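Local coordinates for malonyl-CoA-[acyl-carrier-protein] transacylase (PDB 3TQE) that probably transfers the malonyl group from malonyl-CoA to holo-acyl carrier protein for fatty acid synthesis, at residues Q126-V131 with P207-A212; G16-G21 with R59-Q64; L165-Q170 with I289-R294; V236-H241 with P258-E263. All coordinates share one frame; numbering follows the deposited sequence. Where two conformers were deposited one is given.

Interaction 1: residues Q126-V131 with P207-A212; sequences QEAVPV and PLMQPA
Ala-128 and Val-129, where helix 111-128 gives way to loop, meet the 3-10 turn 207-209 and the start of helix 210-220 chiefly through carbon. The apolar part centres on the tip of Met-209, a selenomethionine in this crystal. Its CB is directed away from the other segment, but bends at chi2 (-60°) and chi3 (99°) turn the chain back. The CE methyl thus arrives 3.7 Å from Ala-128 CB and 3.9 Å from Val-129 CG2. Val-129 has CG1 anti to its backbone N, which leaves the CG2 branch to meet Leu-208 CB at 3.7 Å. One turn further along, the methyls Ala-128 CB and Ala-212 CB stand 4.2 Å apart.

The polar part is a single water. It donates to Ala-128 O at 3.1 Å and to Leu-208 O at 2.7 Å, joining two backbone carbonyls that could not bond each other. Beyond the contact, Glu-127 forms a salt bridge with Arg-215, while Pro-203 and Met-125 also pack on Met-209.

The example illustrates a division of labour: methyl groups supply the fit between the end of one helix and the start of another, and the water, with a proton for each carbonyl, resolves the meeting of two acceptors.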
loop_
_atom_site.group_PDB
_atom_site.type_symbol
_atom_site.label_atom_id
_atom_site.label_comp_id
_atom_site.label_asym_id
_atom_site.label_seq_id
_atom_site.Cartn_x
_atom_site.Cartn_y
_atom_site.Cartn_z
ATOM N N GLN A 126 4.454 14.920 -2.277
ATOM C CA GLN A 126 4.430 15.610 -3.551
ATOM C C GLN A 126 5.405 16.776 -3.588
ATOM O O GLN A 126 5.972 17.099 -4.639
ATOM C CB GLN A 126 3.028 16.142 -3.782
ATOM C CG GLN A 126 2.852 16.886 -5.066
ATOM C CD GLN A 126 2.832 15.960 -6.189
ATOM O OE1 GLN A 126 3.808 15.831 -6.962
ATOM N NE2 GLN A 126 1.735 15.238 -6.285
ATOM N N GLU A 127 5.559 17.429 -2.449
ATOM C CA GLU A 127 6.343 18.648 -2.346
ATOM C C GLU A 127 7.801 18.399 -2.074
ATOM O O GLU A 127 8.612 19.339 -2.135
ATOM C CB GLU A 127 5.745 19.532 -1.258
ATOM C CG GLU A 127 4.373 20.008 -1.619
ATOM C CD GLU A 127 3.792 20.982 -0.595
ATOM O OE1 GLU A 127 4.588 21.486 0.237
ATOM O OE2 GLU A 127 2.551 21.236 -0.620
ATOM N N ALA A 128 8.180 17.157 -1.786
ATOM C CA ALA A 128 9.523 16.909 -1.291
ATOM C C ALA A 128 10.582 17.158 -2.339
ATOM O O ALA A 128 11.646 17.623 -1.999
ATOM C CB ALA A 128 9.651 15.506 -0.761
ATOM N N VAL A 129 10.279 16.806 -3.583
ATOM C CA VAL A 129 11.232 16.887 -4.691
ATOM C C VAL A 129 10.628 17.761 -5.775
ATOM O O VAL A 129 9.486 17.562 -6.155
ATOM C CB VAL A 129 11.496 15.461 -5.255
ATOM C CG1 VAL A 129 12.396 15.471 -6.465
ATOM C CG2 VAL A 129 12.098 14.581 -4.159
ATOM N N PRO A 130 11.412 18.719 -6.318
ATOM C CA PRO A 130 10.804 19.532 -7.328
ATOM C C PRO A 130 10.358 18.721 -8.530
ATOM O O PRO A 130 10.946 17.680 -8.872
ATOM C CB PRO A 130 11.906 20.522 -7.703
ATOM C CG PRO A 130 12.819 20.540 -6.566
ATOM C CD PRO A 130 12.768 19.164 -5.980
ATOM N N VAL A 131 9.296 19.196 -9.161
ATOM C CA VAL A 131 8.749 18.591 -10.363
ATOM C C VAL A 131 9.857 18.156 -11.338
ATOM O O VAL A 131 10.770 18.931 -11.626
ATOM C CB VAL A 131 7.813 19.601 -11.105
ATOM C CG1 VAL A 131 8.569 20.882 -11.460
ATOM C CG2 VAL A 131 7.253 18.959 -12.368
ATOM N N PRO A 207 15.697 8.374 0.487
ATOM C CA PRO A 207 16.032 9.537 1.292
ATOM C C PRO A 207 15.549 10.876 0.752
ATOM O O PRO A 207 15.475 11.841 1.505
ATOM C CB PRO A 207 17.560 9.484 1.321
ATOM C CG PRO A 207 17.857 8.073 1.213
ATOM C CD PRO A 207 16.873 7.520 0.271
ATOM N N LEU A 208 15.163 10.949 -0.516
ATOM C CA LEU A 208 14.577 12.185 -1.012
ATOM C C LEU A 208 13.265 12.547 -0.346
ATOM O O LEU A 208 12.829 13.682 -0.426
ATOM C CB LEU A 208 14.367 12.133 -2.513
ATOM C CG LEU A 208 15.654 11.964 -3.304
ATOM C CD1 LEU A 208 15.295 11.956 -4.762
ATOM C CD2 LEU A 208 16.647 13.081 -2.969
HETATM N N MSE A 209 12.641 11.579 0.321
HETATM C CA MSE A 209 11.429 11.850 1.050
HETATM C C MSE A 209 11.687 12.409 2.436
HETATM O O MSE A 209 10.740 12.708 3.152
HETATM C CB MSE A 209 10.607 10.582 1.165
HETATM C CG MSE A 209 9.944 10.130 -0.077
HETATM SE SE MSE A 209 8.679 11.392 -0.865
HETATM C CE MSE A 209 9.850 12.113 -2.216
ATOM N N GLN A 210 12.949 12.581 2.837
ATOM C CA GLN A 210 13.184 13.025 4.187
ATOM C C GLN A 210 12.451 14.339 4.543
ATOM O O GLN A 210 11.929 14.462 5.634
ATOM C CB GLN A 210 14.669 13.141 4.481
ATOM C CG GLN A 210 14.962 13.389 5.947
ATOM C CD GLN A 210 14.542 12.244 6.861
ATOM O OE1 GLN A 210 14.845 11.083 6.603
ATOM N NE2 GLN A 210 13.832 12.579 7.942
ATOM N N PRO A 211 12.374 15.307 3.627
ATOM C CA PRO A 211 11.652 16.522 4.009
ATOM C C PRO A 211 10.190 16.251 4.317
ATOM O O PRO A 211 9.609 16.872 5.197
ATOM C CB PRO A 211 11.771 17.395 2.765
ATOM C CG PRO A 211 12.995 16.906 2.091
ATOM C CD PRO A 211 13.065 15.453 2.335
ATOM N N ALA A 212 9.589 15.326 3.581
ATOM C CA ALA A 212 8.211 14.943 3.831
ATOM C C ALA A 212 8.081 14.201 5.142
ATOM O O ALA A 212 7.122 14.394 5.868
ATOM C CB ALA A 212 7.714 14.074 2.701
HETATM O O HOH W 1 14.143 15.908 -1.271
#

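Interaction 2: residues G16-G21 with R59-Q64; sequences GSQHLG and RLDQTQ
A surface contact of mixed character joins Gln-18 and Leu-20, in the loop between strand 9-12 and helix 24-29, to Leu-60 and Asp-61, at the turn from helix 57-60 into helix 63-83. Its polar half depends on the amide of Gln-18. CG occupies the crowded position between backbone N and carbonyl carbon (chi1 78°), and a second bend at chi2 folds the chain over its own loop. There OE1 accepts from Gly-16 N at 2.8 Å, on a lone pair in the amide plane, while NE2 gives a nearly straight bond (171°) to Asp-61 OD1 at 2.9 Å. The aspartate is met from above its carboxylate plane, the two flat groups standing 82° apart. With both ends engaged, the amide has its flip state defined. A water adds a second link, donating to Gln-18 O and, at 2.8 Å, to Asp-61 OD1; the other carboxylate oxygen, OD2, is bonded by Gln-57.

Leu-60 carries the apolar half. Its CD2 lies 3.6 Å from Leu-20 N, against the peptide that follows His-19, and 3.7 Å from Leu-20 CD2, the two leucines sliding past each other in opposite directions.

Around this seam, Gln-18 also touches Thr-66 and Leu-70 of helix 63-83, and Leu-60 is backed by Leu-51 and Val-52 of helix 48-54.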
loop_
_atom_site.group_PDB
_atom_site.type_symbol
_atom_site.label_atom_id
_atom_site.label_comp_id
_atom_site.label_asym_id
_atom_site.label_seq_id
_atom_site.Cartn_x
_atom_site.Cartn_y
_atom_site.Cartn_z
ATOM N N GLY A 16 -1.339 2.979 -7.192
ATOM C CA GLY A 16 -1.332 2.144 -8.349
ATOM C C GLY A 16 -2.619 1.391 -8.463
ATOM O O GLY A 16 -2.998 0.982 -9.563
ATOM N N SER A 17 -3.313 1.177 -7.337
ATOM C CA SER A 17 -4.532 0.427 -7.370
ATOM C C SER A 17 -5.766 1.292 -7.564
ATOM O O SER A 17 -6.860 0.786 -7.674
ATOM C CB SER A 17 -4.659 -0.404 -6.102
ATOM O OG SER A 17 -3.633 -1.371 -6.052
ATOM N N GLN A 18 -5.600 2.606 -7.624
ATOM C CA GLN A 18 -6.739 3.469 -7.820
ATOM C C GLN A 18 -7.122 3.560 -9.268
ATOM O O GLN A 18 -6.263 3.542 -10.146
ATOM C CB GLN A 18 -6.454 4.893 -7.314
ATOM C CG GLN A 18 -5.590 5.767 -8.244
ATOM C CD GLN A 18 -4.111 5.405 -8.262
ATOM O OE1 GLN A 18 -3.658 4.554 -7.496
ATOM N NE2 GLN A 18 -3.346 6.072 -9.121
ATOM N N HIS A 19 -8.418 3.651 -9.489
ATOM C CA HIS A 19 -8.959 3.886 -10.813
ATOM C C HIS A 19 -10.310 4.561 -10.717
ATOM O O HIS A 19 -11.037 4.409 -9.752
ATOM C CB HIS A 19 -9.046 2.582 -11.616
ATOM C CG HIS A 19 -9.735 1.449 -10.909
ATOM N ND1 HIS A 19 -11.091 1.218 -11.017
ATOM C CD2 HIS A 19 -9.245 0.442 -10.145
ATOM C CE1 HIS A 19 -11.413 0.141 -10.319
ATOM N NE2 HIS A 19 -10.314 -0.349 -9.780
ATOM N N LEU A 20 -10.633 5.355 -11.723
ATOM C CA LEU A 20 -11.935 5.968 -11.748
ATOM C C LEU A 20 -12.995 4.901 -11.736
ATOM O O LEU A 20 -12.847 3.843 -12.388
ATOM C CB LEU A 20 -12.126 6.827 -12.995
ATOM C CG LEU A 20 -11.313 8.096 -13.078
ATOM C CD1 LEU A 20 -11.665 8.786 -14.378
ATOM C CD2 LEU A 20 -11.597 8.989 -11.888
ATOM N N GLY A 21 -14.037 5.158 -10.969
ATOM C CA GLY A 21 -15.152 4.264 -10.861
ATOM C C GLY A 21 -14.930 3.120 -9.915
ATOM O O GLY A 21 -15.771 2.267 -9.786
ATOM N N ARG A 59 -6.795 14.059 -11.799
ATOM C CA ARG A 59 -7.075 14.534 -10.442
ATOM C C ARG A 59 -6.867 13.369 -9.474
ATOM O O ARG A 59 -6.094 13.418 -8.496
ATOM C CB ARG A 59 -8.538 15.027 -10.404
ATOM C CG ARG A 59 -8.946 16.015 -9.337
ATOM C CD ARG A 59 -9.167 17.425 -9.953
ATOM N NE ARG A 59 -7.857 18.025 -10.148
ATOM C CZ ARG A 59 -7.342 18.411 -11.306
ATOM N NH1 ARG A 59 -8.043 18.359 -12.432
ATOM N NH2 ARG A 59 -6.116 18.900 -11.318
ATOM N N LEU A 60 -7.555 12.280 -9.758
ATOM C CA LEU A 60 -7.459 11.115 -8.906
ATOM C C LEU A 60 -6.042 10.622 -8.778
ATOM O O LEU A 60 -5.665 10.127 -7.727
ATOM C CB LEU A 60 -8.346 9.986 -9.429
ATOM C CG LEU A 60 -8.330 8.678 -8.629
ATOM C CD1 LEU A 60 -8.751 8.931 -7.188
ATOM C CD2 LEU A 60 -9.278 7.690 -9.290
ATOM N N ASP A 61 -5.243 10.783 -9.827
ATOM C CA ASP A 61 -3.887 10.285 -9.831
ATOM C C ASP A 61 -2.873 11.199 -9.125
ATOM O O ASP A 61 -1.716 10.832 -8.951
ATOM C CB ASP A 61 -3.444 9.998 -11.261
ATOM C CG ASP A 61 -4.087 8.735 -11.844
ATOM O OD1 ASP A 61 -4.585 7.854 -11.089
ATOM O OD2 ASP A 61 -4.063 8.606 -13.084
ATOM N N GLN A 62 -3.305 12.372 -8.702
ATOM C CA GLN A 62 -2.455 13.262 -7.927
ATOM C C GLN A 62 -2.423 12.719 -6.514
ATOM O O GLN A 62 -3.454 12.431 -5.964
ATOM C CB GLN A 62 -2.995 14.707 -7.979
ATOM C CG GLN A 62 -2.800 15.292 -9.383
ATOM C CD GLN A 62 -3.331 16.707 -9.612
ATOM O OE1 GLN A 62 -4.325 17.131 -9.029
ATOM N NE2 GLN A 62 -2.654 17.444 -10.500
ATOM N N THR A 63 -1.247 12.641 -5.914
ATOM C CA THR A 63 -0.988 11.960 -4.647
ATOM C C THR A 63 -1.905 12.411 -3.520
ATOM O O THR A 63 -2.364 11.647 -2.692
ATOM C CB THR A 63 0.520 12.195 -4.249
ATOM O OG1 THR A 63 0.689 13.482 -3.671
ATOM C CG2 THR A 63 1.410 12.142 -5.473
ATOM N N GLN A 64 -2.142 13.713 -3.473
ATOM C CA GLN A 64 -2.959 14.218 -2.378
ATOM C C GLN A 64 -4.385 13.742 -2.434
ATOM O O GLN A 64 -5.063 13.765 -1.426
ATOM C CB GLN A 64 -2.980 15.747 -2.338
ATOM C CG GLN A 64 -3.648 16.434 -3.490
ATOM C CD GLN A 64 -3.730 17.938 -3.274
ATOM O OE1 GLN A 64 -3.799 18.407 -2.145
ATOM N NE2 GLN A 64 -3.671 18.696 -4.370
HETATM O O HOH W 2 -5.814 5.626 -12.139
#

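Interaction 3: residues L165-Q170 with I289-R294; sequences LNSTDQ and IKRIDR
Gln-170, whose side chain lies alongside Arg-291, offers its backbone O to two donors at once: Asn-166 N and Ser-167 N both bond to Gln-170 O at 3.1 Å. Two successive residues facing one make a classic beta bulge, here at the tip of the hairpin formed by strands 160-167 and 170-174. A type I turn from Ser-167 to Gln-170 closes the hairpin, with Gln-170 N returning a bond to Ser-167 O.

This tip rests on the last turn of helix 284-292, and the meeting is one of packing alone. Ser-167 CB lies 4.2 Å from Arg-291 CB, and Ser-167 CA is 3.9 Å from Ile-292 CG1. Thr-168, at the corner of the turn, brings OG1 to 3.9 Å from Ile-292 CA. Farther out, the side chains of Gln-170 and Arg-291 cross at a slant, their flat ends turned 60° apart; both have alternate positions, and any attraction between their polar ends is doubtful.

Ile-292 also touches Val-262 and Ile-265 of helix 261-270, which places it between that helix and the hairpin. The side chain of Asn-166 has another role, its OD1 accepting from His-95 NE2. With CG1 anti to its carbonyl carbon (chi1 -66°), Ile-292 sends its terminal CD1 to 3.6 Å from Asn-166 O, a buried carbonyl that has no polar partner in the model.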
loop_
_atom_site.group_PDB
_atom_site.type_symbol
_atom_site.label_atom_id
_atom_site.label_comp_id
_atom_site.label_asym_id
_atom_site.label_seq_id
_atom_site.Cartn_x
_atom_site.Cartn_y
_atom_site.Cartn_z
ATOM N N LEU A 165 10.301 -3.636 -2.641
ATOM C CA LEU A 165 10.753 -4.996 -2.884
ATOM C C LEU A 165 9.495 -5.835 -3.052
ATOM O O LEU A 165 8.927 -6.339 -2.062
ATOM C CB LEU A 165 11.625 -5.440 -1.723
ATOM C CG LEU A 165 12.771 -4.494 -1.352
ATOM C CD1 LEU A 165 13.569 -4.979 -0.179
ATOM C CD2 LEU A 165 13.691 -4.280 -2.554
ATOM N N ASN A 166 9.001 -5.920 -4.277
ATOM C CA ASN A 166 7.622 -6.329 -4.521
ATOM C C ASN A 166 7.422 -7.797 -4.717
ATOM O O ASN A 166 6.463 -8.378 -4.197
ATOM C CB ASN A 166 7.017 -5.569 -5.688
ATOM C CG ASN A 166 6.588 -4.213 -5.299
ATOM O OD1 ASN A 166 6.465 -3.917 -4.107
ATOM N ND2 ASN A 166 6.350 -3.364 -6.271
ATOM N N SER A 167 8.307 -8.411 -5.459
ATOM C CA SER A 167 8.261 -9.838 -5.621
ATOM C C SER A 167 9.677 -10.276 -5.847
ATOM O O SER A 167 10.601 -9.480 -5.922
ATOM C CB SER A 167 7.355 -10.223 -6.775
ATOM O OG SER A 167 8.108 -10.296 -7.971
ATOM N N THR A 168 9.881 -11.570 -5.986
ATOM C CA THR A 168 11.233 -12.043 -5.883
ATOM C C THR A 168 12.145 -11.438 -7.018
ATOM O O THR A 168 13.295 -11.015 -6.797
ATOM C CB THR A 168 11.165 -13.582 -5.761
ATOM O OG1 THR A 168 9.773 -13.987 -5.645
ATOM C CG2 THR A 168 11.892 -14.015 -4.479
ATOM N N ASP A 169 11.577 -11.289 -8.189
ATOM C CA ASP A 169 12.328 -10.690 -9.280
ATOM C C ASP A 169 11.662 -9.415 -9.761
ATOM O O ASP A 169 11.776 -9.069 -10.928
ATOM C CB ASP A 169 12.512 -11.700 -10.410
ATOM C CG ASP A 169 11.240 -11.946 -11.225
ATOM O OD1 ASP A 169 10.115 -11.727 -10.722
ATOM O OD2 ASP A 169 11.378 -12.384 -12.396
ATOM N N GLN A 170 10.971 -8.697 -8.872
ATOM C CA GLN A 170 10.318 -7.454 -9.242
ATOM C C GLN A 170 10.620 -6.424 -8.167
ATOM O O GLN A 170 10.192 -6.568 -7.015
ATOM C CB GLN A 170 8.818 -7.660 -9.384
ATOM C CG GLN A 170 8.039 -6.435 -9.771
ATOM C CD GLN A 170 6.559 -6.737 -10.002
ATOM O OE1 GLN A 170 6.190 -7.813 -10.472
ATOM N NE2 GLN A 170 5.710 -5.777 -9.679
ATOM N N ILE A 289 1.774 -11.422 -4.888
ATOM C CA ILE A 289 1.793 -12.543 -3.968
ATOM C C ILE A 289 1.864 -13.859 -4.727
ATOM O O ILE A 289 2.595 -14.755 -4.333
ATOM C CB ILE A 289 0.582 -12.481 -3.037
ATOM C CG1 ILE A 289 0.703 -11.252 -2.139
ATOM C CG2 ILE A 289 0.461 -13.759 -2.189
ATOM C CD1 ILE A 289 -0.571 -10.898 -1.380
ATOM N N LYS A 290 1.145 -13.957 -5.833
ATOM C CA LYS A 290 1.167 -15.173 -6.649
ATOM C C LYS A 290 2.554 -15.429 -7.218
ATOM O O LYS A 290 2.939 -16.596 -7.406
ATOM C CB LYS A 290 0.101 -15.098 -7.756
ATOM C CG LYS A 290 -0.281 -16.433 -8.369
ATOM C CD LYS A 290 -0.833 -17.399 -7.303
ATOM C CE LYS A 290 -2.324 -17.614 -7.401
ATOM N NZ LYS A 290 -2.682 -18.983 -6.894
ATOM N N ARG A 291 3.295 -14.370 -7.519
ATOM C CA ARG A 291 4.660 -14.511 -8.004
ATOM C C ARG A 291 5.600 -14.960 -6.898
ATOM O O ARG A 291 6.487 -15.784 -7.137
ATOM C CB ARG A 291 5.137 -13.228 -8.676
ATOM C CG ARG A 291 4.403 -12.953 -9.966
ATOM C CD ARG A 291 5.087 -11.891 -10.800
ATOM N NE ARG A 291 4.622 -11.924 -12.182
ATOM C CZ ARG A 291 3.890 -10.975 -12.750
ATOM N NH1 ARG A 291 3.544 -9.900 -12.060
ATOM N NH2 ARG A 291 3.515 -11.094 -14.020
ATOM N N ILE A 292 5.383 -14.461 -5.677
ATOM C CA ILE A 292 6.159 -14.856 -4.515
ATOM C C ILE A 292 5.913 -16.326 -4.199
ATOM O O ILE A 292 6.865 -17.083 -3.915
ATOM C CB ILE A 292 5.829 -13.960 -3.297
ATOM C CG1 ILE A 292 6.300 -12.540 -3.574
ATOM C CG2 ILE A 292 6.524 -14.454 -2.018
ATOM C CD1 ILE A 292 5.662 -11.483 -2.666
ATOM N N ASP A 293 4.649 -16.734 -4.273
ATOM C CA ASP A 293 4.271 -18.134 -4.022
ATOM C C ASP A 293 3.092 -18.551 -4.875
ATOM O O ASP A 293 1.957 -18.182 -4.602
ATOM C CB ASP A 293 3.929 -18.342 -2.557
ATOM C CG ASP A 293 3.440 -19.775 -2.263
ATOM O OD1 ASP A 293 3.599 -20.665 -3.128
ATOM O OD2 ASP A 293 2.849 -19.994 -1.185
ATOM N N ARG A 294 3.347 -19.374 -5.888
ATOM C CA ARG A 294 2.297 -19.770 -6.818
ATOM C C ARG A 294 1.206 -20.608 -6.141
ATOM O O ARG A 294 0.099 -20.723 -6.664
ATOM C CB ARG A 294 2.900 -20.537 -8.006
ATOM C CG ARG A 294 1.975 -20.690 -9.209
ATOM C CD ARG A 294 1.560 -19.351 -9.824
ATOM N NE ARG A 294 2.702 -18.490 -10.165
ATOM C CZ ARG A 294 2.608 -17.333 -10.827
ATOM N NH1 ARG A 294 1.429 -16.873 -11.239
ATOM N NH2 ARG A 294 3.709 -16.636 -11.093
#

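Interaction 4: residues V236-H241 with P258-E263; sequences VDVVDH and PVRWVE
Arg-260 NH1 donates to Val-236 O at 3.1 Å (160° at the hydrogen), the bond running close to the guanidinium plane although tilted from that of the carbonyl. Over one face of the same group lies Val-238, whose CG2 comes to 3.5 Å from Arg-260 NE, the two side chains crossing at about a right angle. The other valine branch, CG1, sits 3.6 Å from Glu-263 O. A water donates to both Val-236 O and Pro-258 O, tying the backbones together beside the arginine.

The guanidinium is turned by a bend at chi3 (69°) and fixed by Glu-263 in a side-on, two-nitrogen salt bridge: Arg-260 NE meets Glu-263 OE1 and NH2 meets OE2, each at 2.8 Å. The backbone is consistent with this i to i+3 pairing. Arg-260 is the centre of an inverse gamma turn and the N-cap of helix 261-270, where the short, weakly bonded edge strand 259-260 of the mixed sheet passes into that helix.

In segment 236-241, Val-238 adopts left-handed helical backbone angles, unusual for a beta-branched residue, and its side chain starts out toward the arginine's segment. Further out, Asp-237 OD2 accepts from His-241 NE2 at 2.7 Å, in the plane of the imidazole, whose ring meets that of His-234.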
loop_
_atom_site.group_PDB
_atom_site.type_symbol
_atom_site.label_atom_id
_atom_site.label_comp_id
_atom_site.label_asym_id
_atom_site.label_seq_id
_atom_site.Cartn_x
_atom_site.Cartn_y
_atom_site.Cartn_z
ATOM N N VAL A 236 8.526 -1.421 6.895
ATOM C CA VAL A 236 9.901 -0.985 7.019
ATOM C C VAL A 236 10.743 -2.023 7.682
ATOM O O VAL A 236 11.925 -2.162 7.342
ATOM C CB VAL A 236 9.979 0.370 7.745
ATOM C CG1 VAL A 236 9.550 0.257 9.168
ATOM C CG2 VAL A 236 11.339 0.971 7.621
ATOM N N ASP A 237 10.142 -2.784 8.595
ATOM C CA ASP A 237 10.882 -3.742 9.400
ATOM C C ASP A 237 10.330 -5.152 9.452
ATOM O O ASP A 237 10.909 -6.044 10.093
ATOM C CB ASP A 237 11.073 -3.175 10.805
ATOM C CG ASP A 237 9.799 -2.791 11.472
ATOM O OD1 ASP A 237 8.719 -3.104 10.941
ATOM O OD2 ASP A 237 9.874 -2.092 12.516
ATOM N N VAL A 238 9.199 -5.374 8.798
ATOM C CA VAL A 238 8.617 -6.684 8.688
ATOM C C VAL A 238 8.281 -7.285 10.055
ATOM O O VAL A 238 8.418 -8.476 10.286
ATOM C CB VAL A 238 9.486 -7.648 7.861
ATOM C CG1 VAL A 238 8.649 -8.796 7.325
ATOM C CG2 VAL A 238 10.177 -6.923 6.685
ATOM N N VAL A 239 7.806 -6.451 10.944
ATOM C CA VAL A 239 7.273 -6.907 12.216
ATOM C C VAL A 239 6.089 -6.080 12.629
ATOM O O VAL A 239 5.863 -4.990 12.126
ATOM C CB VAL A 239 8.307 -6.901 13.327
ATOM C CG1 VAL A 239 9.471 -7.815 12.995
ATOM C CG2 VAL A 239 8.758 -5.538 13.560
ATOM N N ASP A 240 5.327 -6.615 13.569
ATOM C CA ASP A 240 4.239 -5.874 14.140
ATOM C C ASP A 240 4.714 -5.140 15.370
ATOM O O ASP A 240 5.709 -5.534 16.009
ATOM C CB ASP A 240 3.093 -6.808 14.491
ATOM C CG ASP A 240 3.476 -7.870 15.443
ATOM O OD1 ASP A 240 4.513 -8.547 15.212
ATOM O OD2 ASP A 240 2.719 -8.050 16.408
ATOM N N HIS A 241 3.998 -4.087 15.708
ATOM C CA HIS A 241 4.313 -3.263 16.862
ATOM C C HIS A 241 3.056 -2.914 17.629
ATOM O O HIS A 241 2.036 -2.628 17.044
ATOM C CB HIS A 241 4.954 -1.966 16.428
ATOM C CG HIS A 241 6.266 -2.147 15.750
ATOM N ND1 HIS A 241 7.330 -2.776 16.362
ATOM C CD2 HIS A 241 6.694 -1.781 14.522
ATOM C CE1 HIS A 241 8.360 -2.789 15.531
ATOM N NE2 HIS A 241 8.000 -2.188 14.408
ATOM N N PRO A 258 12.838 1.200 2.000
ATOM C CA PRO A 258 12.081 0.369 1.083
ATOM C C PRO A 258 10.931 -0.356 1.727
ATOM O O PRO A 258 10.990 -0.711 2.897
ATOM C CB PRO A 258 13.092 -0.643 0.563
ATOM C CG PRO A 258 14.220 -0.496 1.372
ATOM C CD PRO A 258 14.243 0.798 2.062
ATOM N N VAL A 259 9.911 -0.581 0.921
ATOM C CA VAL A 259 8.782 -1.401 1.315
ATOM C C VAL A 259 9.202 -2.853 1.124
ATOM O O VAL A 259 9.402 -3.326 0.006
ATOM C CB VAL A 259 7.566 -1.095 0.452
ATOM C CG1 VAL A 259 6.413 -2.053 0.721
ATOM C CG2 VAL A 259 7.143 0.328 0.674
ATOM N N ARG A 260 9.280 -3.582 2.232
ATOM C CA ARG A 260 9.776 -4.942 2.203
ATOM C C ARG A 260 8.622 -5.906 2.025
ATOM O O ARG A 260 8.305 -6.703 2.912
ATOM C CB ARG A 260 10.596 -5.213 3.456
ATOM C CG ARG A 260 11.807 -4.330 3.497
ATOM C CD ARG A 260 12.406 -4.258 4.843
ATOM N NE ARG A 260 13.003 -5.518 5.233
ATOM C CZ ARG A 260 13.604 -5.726 6.408
ATOM N NH1 ARG A 260 13.660 -4.776 7.331
ATOM N NH2 ARG A 260 14.146 -6.894 6.665
ATOM N N TRP A 261 7.995 -5.842 0.873
ATOM C CA TRP A 261 6.796 -6.621 0.647
ATOM C C TRP A 261 7.085 -8.112 0.517
ATOM O O TRP A 261 6.390 -8.941 1.109
ATOM C CB TRP A 261 6.037 -6.103 -0.556
ATOM C CG TRP A 261 4.687 -6.657 -0.677
ATOM C CD1 TRP A 261 4.236 -7.526 -1.601
ATOM C CD2 TRP A 261 3.592 -6.402 0.206
ATOM N NE1 TRP A 261 2.916 -7.817 -1.373
ATOM C CE2 TRP A 261 2.508 -7.153 -0.249
ATOM C CE3 TRP A 261 3.432 -5.618 1.342
ATOM C CZ2 TRP A 261 1.268 -7.119 0.380
ATOM C CZ3 TRP A 261 2.207 -5.610 1.974
ATOM C CH2 TRP A 261 1.149 -6.341 1.485
ATOM N N VAL A 262 8.104 -8.475 -0.226
ATOM C CA VAL A 262 8.355 -9.890 -0.384
ATOM C C VAL A 262 8.682 -10.514 0.988
ATOM O O VAL A 262 8.167 -11.588 1.288
ATOM C CB VAL A 262 9.387 -10.193 -1.475
ATOM C CG1 VAL A 262 10.632 -9.381 -1.253
ATOM C CG2 VAL A 262 9.643 -11.702 -1.571
ATOM N N GLU A 263 9.445 -9.840 1.835
ATOM C CA GLU A 263 9.730 -10.387 3.151
ATOM C C GLU A 263 8.468 -10.467 3.997
ATOM O O GLU A 263 8.315 -11.372 4.807
ATOM C CB GLU A 263 10.776 -9.549 3.873
ATOM C CG GLU A 263 12.147 -9.749 3.359
ATOM C CD GLU A 263 13.085 -8.670 3.833
ATOM O OE1 GLU A 263 13.016 -7.542 3.280
ATOM O OE2 GLU A 263 13.880 -8.951 4.754
HETATM O O HOH W 3 12.899 -1.003 4.919
#

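Interactions 3 and 4 are the closest partners, their centres 14 Å apart; both reach one mixed sheet, in which strands 160-167 and 259-260 are neighbours. Leu-165 N lies 2.8 Å from Val-259 O and Leu-165 O 2.9 Å from Val-262 N, probable hydrogen bonds. Interactions 1 and 2 meet where Gln-126 lies against Thr-63. Interactions 1, 3 and 4 approach the predicted active-site pair, Ser-96 and His-205, while the side chain of Gln-18 in interaction 2 is about 11 Å from that of Ser-96. Side chains of Pro-258 and Met-209 come within about 5 and 6 Å of that of His-205, and that of Asn-166 is about 8 Å from both. A glycine is bound in a pocket that includes Ser-96 and His-205.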